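PDB 5WTZ: binary enterotoxin of Clostridium perfringens component a from Clostridium perfringens, which probably transfers ADP-ribose from NAD+ to actin, as the enzymatic component of an iota-like binary enterotoxin. Local coordinates for residues Val323-Leu331 against Lys394-Tyr402; Glu51-Lys59 against Gly68-Ile79. One frame throughout, in Å; residues are numbered along the deposited sequence.

Contact 1. Residues Val323-Leu331 against Lys394-Tyr402; sequences VSKFKEKWL and KIDNITEYY
Lys327 NZ is the polar atom that reaches across this contact. It donates a weak hydrogen bond to Ile398 O at 3.2 Å and a second bond to a water. The same water accepts from Glu400 N at 3.1 Å, so it bridges the ammonium group and the strand backbone. The lysine chain is extended beyond CG and runs alongside Ile398 in the opposite direction, with Lys327 CG 3.8 Å from Ile398 CG2. Glu400 lies on the same side, but its carboxylate does not pair with the ammonium: Lys327 NZ and Glu400 OE2 are 5.1 Å apart. Glu400 OE2 only touches Val323 CG1, at van der Waals distance.

Ile398 is the apolar centre. Its two branches part. CG1 lies anti to the carbonyl carbon (chi1 -68°) and carries CD1 to the aromatic side, which leaves CG2 on the lysine methylenes. Ile398 CD1 lies 3.7 Å from Phe326 CD2, oblique to the ring. Leu331 CD2 closes over the strand backbone, 3.8 Å from Asn397 CA. At the helix end, Trp330 O rests 3.2 Å from Ile395 CB. One face of the Phe326 ring is covered by Trp330 CD1. Helix 320-330 thus lies antiparallel on strand 391-403 of the NAD-binding domain's beta sheet. The contact is mainly apolar. The weak bond and the water give the lysine end polar partners, so hydrogen bonding probably adds little to the hold.

Contact 2. Residues Glu51-Lys59 against Gly68-Ile79; sequences EINSYSIKK and GIETLNEDLKNI
Three hydrogen bonds cross between Glu51-Lys59 and Gly68-Ile79, and two of them end on Asn73 OD1. Tyr55 OH donates to Asn73 OD1 at 2.7 Å, and Lys59 NZ donates to it at 3.1 Å from the opposite face of the amide. Tyr55 OH also accepts from Ile69 N at 3.0 Å, nearly straight at 165°, so the hydroxyl links the N-cap residue to the first turn of helix 70-83. Asn73 ND2 gives a bond to Glu70 OE2 and another to Glu67 O, which helps fix the amide's rotation.

With CG anti to the backbone N (chi1 -178°), the Tyr55 ring reaches helix 70-83 for a CH-pi contact: Leu72 CB lies over one face, 3.7 Å from the ring centroid. Leu76 CD1 meets the ring edge.

Leu76 is a knob among Ile52, Tyr55, Ser56 and Lys59, with Leu76 CD2 3.7 Å from Ile52 CG2. Ile52 and Ile79 meet tip to tip through their methyls. These segments of helices 36-61 and 70-83, in the N-terminal ADP-ribosyltransferase-like half, cross nearly at right angles (-99°), so they touch around the crossing point. Two donors on one buried amide oxygen tie the start of helix 70-83 to the side of helix 36-61.

How the contacts relate
Contact 1 is the more buried and packs a helix on a beta strand in the C-terminal, NAD-binding half. Contact 2 is only partly buried and joins two helices in the N-terminal ADP-ribosyltransferase-like half. They share no helix or strand, but they touch. Lys58 NZ of contact 2 probably hydrogen-bonds Tyr402 O of contact 1 and also forms a salt bridge with Glu404. Tyr401 packs against Ile57 and Lys58. The C-terminal end of strand 391-403 meets helix 36-61, a point where the two halves touch. Their polar chemistry differs. Contact 1 relies on apolar branches with polar groups at its margin, whereas contact 2 places direct side-chain bonds beside its apolar patch.

Contact 1. Residues Val323-Leu331 against Lys394-Tyr402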
loop_
_atom_site.group_PDB
_atom_site.type_symbol
_atom_site.label_atom_id
_atom_site.label_comp_id
_atom_site.label_asym_id
_atom_site.label_seq_id
_atom_site.Cartn_x
_atom_site.Cartn_y
_atom_site.Cartn_z
ATOM N N VAL A 323 -14.791 12.791 -2.016
ATOM C CA VAL A 323 -13.615 12.107 -1.487
ATOM C C VAL A 323 -13.400 12.504 -0.021
ATOM O O VAL A 323 -13.124 11.654 0.822
ATOM C CB VAL A 323 -12.350 12.432 -2.301
ATOM C CG1 VAL A 323 -11.122 11.776 -1.660
ATOM C CG2 VAL A 323 -12.522 11.995 -3.751
ATOM N N SER A 324 -13.539 13.798 0.272
ATOM C CA SER A 324 -13.393 14.307 1.641
ATOM C C SER A 324 -14.408 13.692 2.602
ATOM O O SER A 324 -14.061 13.301 3.722
ATOM C CB SER A 324 -13.532 15.827 1.662
ATOM O OG SER A 324 -12.513 16.425 0.886
ATOM N N LYS A 325 -15.662 13.612 2.157
ATOM C CA LYS A 325 -16.726 12.988 2.945
ATOM C C LYS A 325 -16.379 11.543 3.267
ATOM O O LYS A 325 -16.566 11.087 4.396
ATOM C CB LYS A 325 -18.066 13.037 2.202
ATOM C CG LYS A 325 -18.756 14.384 2.222
ATOM C CD LYS A 325 -20.113 14.343 1.506
ATOM C CE LYS A 325 -21.219 13.808 2.408
ATOM N NZ LYS A 325 -22.562 13.877 1.754
ATOM N N PHE A 326 -15.859 10.828 2.274
ATOM C CA PHE A 326 -15.554 9.418 2.424
ATOM C C PHE A 326 -14.418 9.231 3.420
ATOM O O PHE A 326 -14.443 8.318 4.257
ATOM C CB PHE A 326 -15.191 8.809 1.069
ATOM C CG PHE A 326 -15.162 7.317 1.059
ATOM C CD1 PHE A 326 -16.318 6.591 0.802
ATOM C CD2 PHE A 326 -13.980 6.629 1.290
ATOM C CE1 PHE A 326 -16.301 5.207 0.790
ATOM C CE2 PHE A 326 -13.954 5.238 1.281
ATOM C CZ PHE A 326 -15.113 4.526 1.020
ATOM N N LYS A 327 -13.422 10.109 3.329
ATOM C CA LYS A 327 -12.278 10.046 4.228
ATOM C C LYS A 327 -12.720 10.336 5.650
ATOM O O LYS A 327 -12.306 9.641 6.585
ATOM C CB LYS A 327 -11.179 11.015 3.789
ATOM C CG LYS A 327 -10.488 10.606 2.493
ATOM C CD LYS A 327 -9.328 11.538 2.190
ATOM C CE LYS A 327 -8.511 11.039 1.013
ATOM N NZ LYS A 327 -7.147 11.624 1.042
ATOM N N GLU A 328 -13.572 11.345 5.814
ATOM C CA GLU A 328 -14.068 11.720 7.129
ATOM C C GLU A 328 -14.898 10.592 7.754
ATOM O O GLU A 328 -14.817 10.332 8.956
ATOM C CB GLU A 328 -14.899 12.999 7.036
ATOM C CG GLU A 328 -14.110 14.272 7.302
ATOM C CD GLU A 328 -13.789 14.461 8.776
ATOM O OE1 GLU A 328 -14.596 14.027 9.632
ATOM O OE2 GLU A 328 -12.727 15.048 9.075
ATOM N N LYS A 329 -15.678 9.908 6.927
ATOM C CA LYS A 329 -16.553 8.854 7.422
ATOM C C LYS A 329 -15.779 7.600 7.831
ATOM O O LYS A 329 -16.113 6.974 8.839
ATOM C CB LYS A 329 -17.603 8.508 6.360
ATOM C CG LYS A 329 -18.687 7.531 6.800
ATOM C CD LYS A 329 -19.800 7.506 5.765
ATOM C CE LYS A 329 -20.803 6.395 6.024
ATOM N NZ LYS A 329 -21.462 6.507 7.357
ATOM N N TRP A 330 -14.728 7.249 7.088
ATOM C CA TRP A 330 -14.137 5.912 7.224
ATOM C C TRP A 330 -12.701 5.830 7.758
ATOM O O TRP A 330 -12.320 4.786 8.278
ATOM C CB TRP A 330 -14.197 5.176 5.878
ATOM C CG TRP A 330 -15.613 4.960 5.390
ATOM C CD1 TRP A 330 -16.218 5.562 4.313
ATOM C CD2 TRP A 330 -16.609 4.114 5.985
ATOM N NE1 TRP A 330 -17.518 5.138 4.206
ATOM C CE2 TRP A 330 -17.788 4.254 5.221
ATOM C CE3 TRP A 330 -16.625 3.264 7.095
ATOM C CZ2 TRP A 330 -18.960 3.562 5.521
ATOM C CZ3 TRP A 330 -17.796 2.576 7.392
ATOM C CH2 TRP A 330 -18.942 2.723 6.602
ATOM N N LEU A 331 -11.896 6.882 7.617
ATOM C CA LEU A 331 -10.525 6.826 8.141
ATOM C C LEU A 331 -10.508 6.438 9.622
ATOM O O LEU A 331 -11.243 7.001 10.434
ATOM C CB LEU A 331 -9.799 8.170 7.960
ATOM C CG LEU A 331 -9.183 8.441 6.579
ATOM C CD1 LEU A 331 -8.446 9.780 6.596
ATOM C CD2 LEU A 331 -8.246 7.330 6.181
ATOM N N LYS A 394 -9.653 -2.608 9.499
ATOM C CA LYS A 394 -9.259 -1.365 10.138
ATOM C C LYS A 394 -8.783 -0.445 9.010
ATOM O O LYS A 394 -7.811 -0.760 8.312
ATOM C CB LYS A 394 -8.174 -1.605 11.197
ATOM C CG LYS A 394 -7.560 -0.337 11.792
ATOM C CD LYS A 394 -6.547 -0.664 12.894
ATOM C CE LYS A 394 -5.273 -1.320 12.336
ATOM N NZ LYS A 394 -4.326 -0.328 11.727
ATOM N N ILE A 395 -9.482 0.670 8.800
ATOM C CA ILE A 395 -9.181 1.537 7.657
ATOM C C ILE A 395 -7.994 2.448 7.994
ATOM O O ILE A 395 -8.053 3.234 8.931
ATOM C CB ILE A 395 -10.415 2.387 7.241
ATOM C CG1 ILE A 395 -11.662 1.491 7.021
ATOM C CG2 ILE A 395 -10.101 3.226 5.983
ATOM C CD1 ILE A 395 -11.572 0.490 5.884
ATOM N N ASP A 396 -6.905 2.304 7.240
ATOM C CA ASP A 396 -5.632 2.935 7.568
ATOM C C ASP A 396 -5.362 4.163 6.693
ATOM O O ASP A 396 -4.823 5.169 7.160
ATOM C CB ASP A 396 -4.478 1.937 7.392
ATOM C CG ASP A 396 -4.612 0.713 8.261
ATOM O OD1 ASP A 396 -5.000 0.845 9.448
ATOM O OD2 ASP A 396 -4.295 -0.389 7.750
ATOM N N ASN A 397 -5.710 4.065 5.411
ATOM C CA ASN A 397 -5.577 5.216 4.526
ATOM C C ASN A 397 -6.522 5.139 3.340
ATOM O O ASN A 397 -7.036 4.064 2.978
ATOM C CB ASN A 397 -4.135 5.357 4.021
ATOM C CG ASN A 397 -3.715 6.814 3.831
ATOM O OD1 ASN A 397 -4.527 7.739 3.920
ATOM N ND2 ASN A 397 -2.440 7.016 3.565
ATOM N N ILE A 398 -6.729 6.299 2.732
ATOM C CA ILE A 398 -7.565 6.418 1.555
ATOM C C ILE A 398 -6.829 7.315 0.579
ATOM O O ILE A 398 -6.502 8.460 0.904
ATOM C CB ILE A 398 -8.950 6.983 1.909
ATOM C CG1 ILE A 398 -9.728 5.967 2.755
ATOM C CG2 ILE A 398 -9.722 7.358 0.647
ATOM C CD1 ILE A 398 -10.982 6.508 3.376
ATOM N N THR A 399 -6.519 6.782 -0.598
ATOM C CA THR A 399 -5.700 7.503 -1.557
ATOM C C THR A 399 -6.384 7.551 -2.924
ATOM O O THR A 399 -6.610 6.518 -3.560
ATOM C CB THR A 399 -4.309 6.865 -1.698
ATOM O OG1 THR A 399 -3.649 6.859 -0.427
ATOM C CG2 THR A 399 -3.468 7.638 -2.687
ATOM N N GLU A 400 -6.723 8.748 -3.379
ATOM C CA GLU A 400 -7.403 8.865 -4.663
ATOM C C GLU A 400 -6.424 8.787 -5.833
ATOM O O GLU A 400 -5.292 9.263 -5.743
ATOM C CB GLU A 400 -8.197 10.168 -4.723
ATOM C CG GLU A 400 -7.337 11.402 -4.531
ATOM C CD GLU A 400 -8.126 12.692 -4.625
ATOM O OE1 GLU A 400 -8.731 12.936 -5.693
ATOM O OE2 GLU A 400 -8.134 13.460 -3.634
ATOM N N TYR A 401 -6.842 8.158 -6.929
ATOM C CA TYR A 401 -6.150 8.384 -8.197
ATOM C C TYR A 401 -7.174 8.375 -9.310
ATOM O O TYR A 401 -8.305 7.940 -9.119
ATOM C CB TYR A 401 -5.049 7.341 -8.444
ATOM C CG TYR A 401 -5.501 6.092 -9.169
ATOM C CD1 TYR A 401 -6.148 5.080 -8.486
ATOM C CD2 TYR A 401 -5.266 5.925 -10.544
ATOM C CE1 TYR A 401 -6.557 3.913 -9.140
ATOM C CE2 TYR A 401 -5.682 4.768 -11.208
ATOM C CZ TYR A 401 -6.321 3.771 -10.491
ATOM O OH TYR A 401 -6.743 2.625 -11.124
ATOM N N TYR A 402 -6.781 8.875 -10.464
ATOM C CA TYR A 402 -7.705 8.978 -11.576
ATOM C C TYR A 402 -7.468 7.868 -12.590
ATOM O O TYR A 402 -6.428 7.835 -13.244
ATOM C CB TYR A 402 -7.583 10.348 -12.247
ATOM C CG TYR A 402 -8.555 10.526 -13.382
ATOM C CD1 TYR A 402 -9.921 10.672 -13.141
ATOM C CD2 TYR A 402 -8.121 10.515 -14.697
ATOM C CE1 TYR A 402 -10.822 10.827 -14.185
ATOM C CE2 TYR A 402 -9.015 10.675 -15.751
ATOM C CZ TYR A 402 -10.359 10.827 -15.492
ATOM O OH TYR A 402 -11.233 10.980 -16.549
HETATM O O HOH W 1 -5.899 11.183 -1.679
#

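Contact 2. Residues Glu51-Lys59 against Gly68-Ile79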
loop_
_atom_site.group_PDB
_atom_site.type_symbol
_atom_site.label_atom_id
_atom_site.label_comp_id
_atom_site.label_asym_id
_atom_site.label_seq_id
_atom_site.Cartn_x
_atom_site.Cartn_y
_atom_site.Cartn_z
ATOM N N GLU A 51 4.632 13.262 -11.576
ATOM C CA GLU A 51 4.016 12.608 -12.721
ATOM C C GLU A 51 4.424 11.127 -12.831
ATOM O O GLU A 51 3.590 10.265 -13.093
ATOM C CB GLU A 51 4.373 13.377 -13.981
ATOM C CG GLU A 51 4.265 12.617 -15.281
ATOM C CD GLU A 51 4.477 13.527 -16.457
ATOM O OE1 GLU A 51 5.645 13.721 -16.889
ATOM O OE2 GLU A 51 3.464 14.063 -16.947
ATOM N N ILE A 52 5.703 10.835 -12.626
ATOM C CA ILE A 52 6.185 9.460 -12.632
ATOM C C ILE A 52 5.550 8.645 -11.509
ATOM O O ILE A 52 5.095 7.506 -11.711
ATOM C CB ILE A 52 7.713 9.428 -12.518
ATOM C CG1 ILE A 52 8.302 10.030 -13.791
ATOM C CG2 ILE A 52 8.215 7.979 -12.259
ATOM C CD1 ILE A 52 9.749 10.427 -13.702
ATOM N N ASN A 53 5.490 9.229 -10.322
ATOM C CA ASN A 53 4.963 8.489 -9.189
ATOM C C ASN A 53 3.463 8.259 -9.323
ATOM O O ASN A 53 2.968 7.189 -8.978
ATOM C CB ASN A 53 5.294 9.201 -7.874
ATOM C CG ASN A 53 6.756 9.071 -7.505
ATOM O OD1 ASN A 53 7.398 8.077 -7.834
ATOM N ND2 ASN A 53 7.290 10.071 -6.818
ATOM N N SER A 54 2.749 9.245 -9.855
ATOM C CA SER A 54 1.321 9.087 -10.029
ATOM C C SER A 54 1.060 8.026 -11.092
ATOM O O SER A 54 0.151 7.206 -10.950
ATOM C CB SER A 54 0.667 10.416 -10.396
ATOM O OG SER A 54 0.578 11.232 -9.240
ATOM N N TYR A 55 1.888 8.020 -12.132
ATOM C CA TYR A 55 1.774 7.011 -13.179
ATOM C C TYR A 55 2.008 5.589 -12.654
ATOM O O TYR A 55 1.297 4.668 -13.055
ATOM C CB TYR A 55 2.743 7.314 -14.334
ATOM C CG TYR A 55 2.624 6.313 -15.468
ATOM C CD1 TYR A 55 1.583 6.398 -16.385
ATOM C CD2 TYR A 55 3.530 5.264 -15.597
ATOM C CE1 TYR A 55 1.458 5.476 -17.418
ATOM C CE2 TYR A 55 3.420 4.340 -16.628
ATOM C CZ TYR A 55 2.379 4.450 -17.529
ATOM O OH TYR A 55 2.260 3.540 -18.546
ATOM N N SER A 56 2.984 5.394 -11.767
ATOM C CA SER A 56 3.241 4.063 -11.222
ATOM C C SER A 56 1.973 3.489 -10.599
ATOM O O SER A 56 1.720 2.297 -10.679
ATOM C CB SER A 56 4.362 4.092 -10.181
ATOM O OG SER A 56 3.914 4.657 -8.962
ATOM N N ILE A 57 1.174 4.368 -10.000
ATOM C CA ILE A 57 -0.095 3.976 -9.399
ATOM C C ILE A 57 -1.139 3.578 -10.450
ATOM O O ILE A 57 -1.734 2.486 -10.356
ATOM C CB ILE A 57 -0.633 5.111 -8.507
ATOM C CG1 ILE A 57 0.299 5.265 -7.299
ATOM C CG2 ILE A 57 -2.061 4.822 -8.075
ATOM C CD1 ILE A 57 -0.052 6.412 -6.353
ATOM N N LYS A 58 -1.354 4.450 -11.436
ATOM C CA LYS A 58 -2.205 4.165 -12.596
ATOM C C LYS A 58 -1.879 2.802 -13.188
ATOM O O LYS A 58 -2.766 1.969 -13.415
ATOM C CB LYS A 58 -2.028 5.229 -13.689
ATOM C CG LYS A 58 -2.612 6.599 -13.396
ATOM C CD LYS A 58 -2.191 7.577 -14.491
ATOM C CE LYS A 58 -2.769 8.962 -14.254
ATOM N NZ LYS A 58 -4.248 8.961 -14.418
ATOM N N LYS A 59 -0.591 2.581 -13.442
ATOM C CA LYS A 59 -0.155 1.415 -14.184
ATOM C C LYS A 59 -0.402 0.130 -13.406
ATOM O O LYS A 59 -0.905 -0.846 -13.955
ATOM C CB LYS A 59 1.330 1.528 -14.538
ATOM C CG LYS A 59 1.842 0.400 -15.416
ATOM C CD LYS A 59 3.361 0.416 -15.477
ATOM C CE LYS A 59 3.907 -0.759 -16.296
ATOM N NZ LYS A 59 3.301 -0.805 -17.650
ATOM N N GLY A 68 -0.762 2.113 -21.683
ATOM C CA GLY A 68 -0.330 3.323 -21.000
ATOM C C GLY A 68 0.553 4.239 -21.824
ATOM O O GLY A 68 0.301 4.456 -23.008
ATOM N N ILE A 69 1.591 4.777 -21.189
ATOM C CA ILE A 69 2.484 5.736 -21.825
ATOM C C ILE A 69 3.906 5.196 -21.836
ATOM O O ILE A 69 4.538 5.060 -20.792
ATOM C CB ILE A 69 2.425 7.099 -21.108
ATOM C CG1 ILE A 69 0.998 7.651 -21.203
ATOM C CG2 ILE A 69 3.450 8.066 -21.703
ATOM C CD1 ILE A 69 0.779 8.973 -20.535
ATOM N N GLU A 70 4.407 4.895 -23.030
ATOM C CA GLU A 70 5.618 4.089 -23.171
ATOM C C GLU A 70 6.849 4.699 -22.520
ATOM O O GLU A 70 7.672 3.983 -21.961
ATOM C CB GLU A 70 5.897 3.811 -24.649
ATOM C CG GLU A 70 5.330 2.477 -25.113
ATOM C CD GLU A 70 5.731 1.324 -24.197
ATOM O OE1 GLU A 70 6.947 1.104 -23.998
ATOM O OE2 GLU A 70 4.831 0.637 -23.670
ATOM N N THR A 71 6.962 6.017 -22.588
ATOM C CA THR A 71 8.069 6.740 -21.976
ATOM C C THR A 71 8.108 6.563 -20.468
ATOM O O THR A 71 9.168 6.367 -19.876
ATOM C CB THR A 71 7.965 8.227 -22.295
ATOM O OG1 THR A 71 7.904 8.394 -23.717
ATOM C CG2 THR A 71 9.156 8.997 -21.718
ATOM N N LEU A 72 6.939 6.626 -19.849
ATOM C CA LEU A 72 6.845 6.522 -18.405
ATOM C C LEU A 72 7.072 5.083 -17.951
ATOM O O LEU A 72 7.564 4.839 -16.852
ATOM C CB LEU A 72 5.492 7.036 -17.929
ATOM C CG LEU A 72 5.380 8.558 -17.990
ATOM C CD1 LEU A 72 4.044 9.015 -17.420
ATOM C CD2 LEU A 72 6.544 9.203 -17.244
ATOM N N ASN A 73 6.727 4.139 -18.817
ATOM C CA ASN A 73 7.044 2.741 -18.576
ATOM C C ASN A 73 8.551 2.564 -18.468
ATOM O O ASN A 73 9.043 1.976 -17.506
ATOM C CB ASN A 73 6.470 1.865 -19.686
ATOM C CG ASN A 73 4.963 1.724 -19.591
ATOM O OD1 ASN A 73 4.381 1.910 -18.528
ATOM N ND2 ASN A 73 4.324 1.405 -20.709
ATOM N N GLU A 74 9.284 3.101 -19.442
ATOM C CA GLU A 74 10.748 3.030 -19.430
ATOM C C GLU A 74 11.312 3.737 -18.206
ATOM O O GLU A 74 12.220 3.230 -17.547
ATOM C CB GLU A 74 11.349 3.638 -20.706
ATOM C CG GLU A 74 10.800 3.053 -22.001
ATOM C CD GLU A 74 10.931 1.541 -22.066
ATOM O OE1 GLU A 74 12.075 1.037 -22.062
ATOM O OE2 GLU A 74 9.884 0.854 -22.113
ATOM N N ASP A 75 10.767 4.909 -17.905
ATOM C CA ASP A 75 11.147 5.625 -16.697
ATOM C C ASP A 75 10.985 4.758 -15.446
ATOM O O ASP A 75 11.906 4.664 -14.625
ATOM C CB ASP A 75 10.332 6.908 -16.574
ATOM C CG ASP A 75 10.683 7.906 -17.655
ATOM O OD1 ASP A 75 11.860 7.923 -18.063
ATOM O OD2 ASP A 75 9.794 8.661 -18.102
ATOM N N LEU A 76 9.832 4.112 -15.309
ATOM C CA LEU A 76 9.598 3.248 -14.158
ATOM C C LEU A 76 10.650 2.135 -14.086
ATOM O O LEU A 76 11.215 1.879 -13.024
ATOM C CB LEU A 76 8.188 2.653 -14.202
ATOM C CG LEU A 76 7.040 3.630 -13.932
ATOM C CD1 LEU A 76 5.719 2.902 -13.884
ATOM C CD2 LEU A 76 7.269 4.398 -12.646
ATOM N N LYS A 77 10.925 1.495 -15.220
ATOM C CA LYS A 77 11.907 0.415 -15.265
ATOM C C LYS A 77 13.319 0.921 -14.971
ATOM O O LYS A 77 14.044 0.334 -14.169
ATOM C CB LYS A 77 11.884 -0.281 -16.632
ATOM C CG LYS A 77 10.526 -0.849 -17.044
ATOM C CD LYS A 77 10.513 -1.222 -18.530
ATOM C CE LYS A 77 9.132 -1.679 -19.001
ATOM N NZ LYS A 77 8.803 -3.064 -18.562
ATOM N N ASN A 78 13.702 2.023 -15.614
ATOM C CA ASN A 78 15.086 2.495 -15.558
ATOM C C ASN A 78 15.472 3.160 -14.234
ATOM O O ASN A 78 16.620 3.065 -13.814
ATOM C CB ASN A 78 15.371 3.472 -16.709
ATOM C CG ASN A 78 15.091 2.871 -18.078
ATOM O OD1 ASN A 78 15.057 1.650 -18.246
ATOM N ND2 ASN A 78 14.876 3.733 -19.067
ATOM N N ILE A 79 14.534 3.845 -13.583
ATOM C CA ILE A 79 14.851 4.497 -12.317
ATOM C C ILE A 79 15.206 3.424 -11.299
ATOM O O ILE A 79 16.160 3.560 -10.524
ATOM C CB ILE A 79 13.679 5.365 -11.802
ATOM C CG1 ILE A 79 13.488 6.566 -12.727
ATOM C CG2 ILE A 79 13.965 5.875 -10.410
ATOM C CD1 ILE A 79 12.141 7.228 -12.593
#